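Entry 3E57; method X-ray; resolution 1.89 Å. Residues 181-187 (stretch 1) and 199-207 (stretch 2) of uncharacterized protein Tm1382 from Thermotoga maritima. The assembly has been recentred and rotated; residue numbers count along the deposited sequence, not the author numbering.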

# COMPACT_ATOMS: atom_id res chain seq x y z
N LYS B 181 8.07 19.40 -11.55
CA LYS B 181 6.64 19.62 -11.74
C LYS B 181 5.90 18.34 -11.40
O LYS B 181 6.41 17.23 -11.61
CB LYS B 181 6.36 20.07 -13.18
CG LYS B 181 6.87 21.48 -13.45
CD LYS B 181 6.58 21.97 -14.86
CE LYS B 181 7.59 21.43 -15.87
NZ LYS B 181 7.49 22.19 -17.17
N LEU B 182 4.69 18.48 -10.86
CA LEU B 182 3.89 17.34 -10.46
C LEU B 182 3.62 16.41 -11.64
O LEU B 182 3.57 15.19 -11.46
CB LEU B 182 2.57 17.79 -9.82
CG LEU B 182 2.03 17.01 -8.63
CD1 LEU B 182 3.06 16.83 -7.53
CD2 LEU B 182 0.81 17.76 -8.07
N GLU B 183 3.47 16.96 -12.84
CA GLU B 183 3.24 16.13 -14.04
C GLU B 183 4.49 15.35 -14.49
O GLU B 183 4.43 14.56 -15.45
CB GLU B 183 2.65 16.94 -15.20
CG GLU B 183 3.61 17.87 -15.93
CD GLU B 183 3.49 19.32 -15.52
OE1 GLU B 183 3.00 19.59 -14.39
OE2 GLU B 183 3.89 20.19 -16.32
N GLU B 184 5.62 15.59 -13.82
CA GLU B 184 6.83 14.79 -13.99
C GLU B 184 7.02 13.77 -12.86
O GLU B 184 7.92 12.93 -12.94
CB GLU B 184 8.07 15.69 -14.03
CG GLU B 184 8.13 16.65 -15.21
CD GLU B 184 9.51 17.29 -15.39
OE1 GLU B 184 9.64 18.20 -16.25
OE2 GLU B 184 10.47 16.91 -14.68
N LEU B 185 6.19 13.83 -11.82
CA LEU B 185 6.40 12.97 -10.67
C LEU B 185 6.12 11.49 -11.01
O LEU B 185 6.77 10.60 -10.48
CB LEU B 185 5.56 13.42 -9.48
CG LEU B 185 5.70 12.58 -8.21
CD1 LEU B 185 7.16 12.43 -7.78
CD2 LEU B 185 4.83 13.17 -7.12
N GLU B 186 5.16 11.22 -11.89
CA GLU B 186 4.88 9.83 -12.28
C GLU B 186 6.13 9.14 -12.86
O GLU B 186 6.43 7.99 -12.50
CB GLU B 186 3.73 9.80 -13.29
CG GLU B 186 3.37 8.42 -13.83
CD GLU B 186 2.19 8.48 -14.79
OE1 GLU B 186 1.04 8.55 -14.29
OE2 GLU B 186 2.39 8.47 -16.02
N LYS B 187 6.85 9.84 -13.73
CA LYS B 187 8.14 9.35 -14.26
C LYS B 187 9.12 8.97 -13.15
O LYS B 187 9.66 7.86 -13.12
CB LYS B 187 8.75 10.45 -15.14
CG LYS B 187 10.13 10.17 -15.61
CD LYS B 187 10.68 11.27 -16.52
CE LYS B 187 11.14 12.47 -15.73
NZ LYS B 187 11.77 13.49 -16.59
N SER B 199 4.86 7.17 -1.38
CA SER B 199 4.52 8.57 -1.17
C SER B 199 4.19 9.26 -2.49
O SER B 199 3.25 10.03 -2.55
CB SER B 199 5.64 9.29 -0.43
OG SER B 199 5.79 8.80 0.90
N ALA B 200 4.97 8.99 -3.54
CA ALA B 200 4.66 9.50 -4.88
C ALA B 200 3.25 9.09 -5.33
O ALA B 200 2.49 9.91 -5.84
CB ALA B 200 5.70 9.05 -5.89
N ALA B 201 2.90 7.84 -5.15
CA ALA B 201 1.58 7.37 -5.51
C ALA B 201 0.48 8.13 -4.74
O ALA B 201 -0.52 8.55 -5.32
CB ALA B 201 1.46 5.85 -5.31
N VAL B 202 0.71 8.36 -3.44
CA VAL B 202 -0.26 9.06 -2.59
C VAL B 202 -0.44 10.49 -3.06
O VAL B 202 -1.57 10.97 -3.24
CB VAL B 202 0.18 9.03 -1.09
CG1 VAL B 202 -0.70 9.96 -0.23
CG2 VAL B 202 0.13 7.59 -0.57
N LEU B 203 0.68 11.16 -3.31
CA LEU B 203 0.65 12.55 -3.76
C LEU B 203 -0.01 12.72 -5.11
O LEU B 203 -0.83 13.62 -5.27
CB LEU B 203 2.06 13.14 -3.84
CG LEU B 203 2.59 13.78 -2.57
CD1 LEU B 203 2.01 15.19 -2.41
CD2 LEU B 203 2.27 12.93 -1.34
N LEU B 204 0.33 11.87 -6.08
CA LEU B 204 -0.31 11.92 -7.39
C LEU B 204 -1.82 11.71 -7.29
O LEU B 204 -2.57 12.37 -8.00
CB LEU B 204 0.28 10.89 -8.36
CG LEU B 204 1.53 11.19 -9.22
CD1 LEU B 204 1.84 12.68 -9.36
CD2 LEU B 204 2.74 10.41 -8.77
N ASN B 205 -2.26 10.80 -6.43
CA ASN B 205 -3.70 10.56 -6.26
C ASN B 205 -4.41 11.69 -5.52
O ASN B 205 -5.59 11.97 -5.79
CB ASN B 205 -3.98 9.21 -5.58
CG ASN B 205 -5.28 8.58 -6.05
OD1 ASN B 205 -5.55 8.47 -7.25
ND2 ASN B 205 -6.10 8.16 -5.11
N LEU B 206 -3.72 12.35 -4.60
CA LEU B 206 -4.27 13.54 -3.95
C LEU B 206 -4.53 14.63 -4.99
O LEU B 206 -5.53 15.34 -4.91
CB LEU B 206 -3.33 14.08 -2.88
CG LEU B 206 -3.34 13.33 -1.55
CD1 LEU B 206 -2.27 13.93 -0.65
CD2 LEU B 206 -4.72 13.40 -0.90
N PHE B 207 -3.63 14.76 -5.96
CA PHE B 207 -3.82 15.68 -7.08
C PHE B 207 -4.37 14.97 -8.32
O PHE B 207 -4.99 13.90 -8.22
CB PHE B 207 -2.50 16.37 -7.41
CG PHE B 207 -1.91 17.11 -6.24
CD1 PHE B 207 -2.55 18.24 -5.75
CD2 PHE B 207 -0.75 16.68 -5.63
CE1 PHE B 207 -2.03 18.93 -4.66
CE2 PHE B 207 -0.22 17.36 -4.54
CZ PHE B 207 -0.86 18.49 -4.06

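Three leucines, L182, L204 and L185, carry most of the contact between the two stretches, which buries 294 Å² counted over both sides. No hydrogen bond crosses between them; the contact is made by apolar side chains packing against a helix. L182 and L204 each have 73 Å² covered by the other stretch. L182 directs its CA-to-CB bond toward the second stretch, and its branched end reaches F207: L182 CD2 lies 3.1 Å from F207 CD2, a tight approach for two carbons and the shortest distance across the contact. The methyl meets the ring obliquely. F207 is exposed overall, yet its CB points toward the first stretch, and 33 Å² of the residue is covered there.

The CA-to-CB bond of L204 points sideways to the first stretch, but the end of its side chain comes nearer. L204 CD1 sits 3.7 Å from L182 O, 4.4 Å from L182 CG and also 3.8 Å from L185 CD2, while L204 CD2 lies 3.7 Å from L185 CG and 4.0 Å from E186 N. The side chain thus lies along the backbone of the first stretch as well as its leucines. Its chi2 of -18° falls between the usual wells, as does the chi1 of L182 at -142°. L182 O, although touched by a methyl, is not left without a polar partner, since it accepts a hydrogen bond from L185 N at 3.0 Å.

L185, with 61 Å² covered, is buried and points toward the second stretch at the place where the backbones come closest, its CA standing 7.0 Å from the CA of A200. With chi1 t and chi2 p, it sets CD1 4.1 Å from A200 CB and CD2 4.3 Å from L203 CB, while CG meets L204. A200 suits this place because its single methyl gives an apolar surface while taking little room between closely spaced backbones. L203 also points its CB toward the first stretch, but only 14 Å² of it is covered.

A200, L203, L204 and F207 recur at intervals of three, one and three residues, so the helical turn brings them to the same side; L204 N to A200 O at 2.9 Å and F207 N to L203 O at 3.1 Å are among the bonds that hold this spacing. A201, by contrast, points away. The charged residues keep clear of the apolar contact: E183 and E184 point away, and E186, directed sideways, has 17 Å² covered while its carboxylate remains on the exposed side.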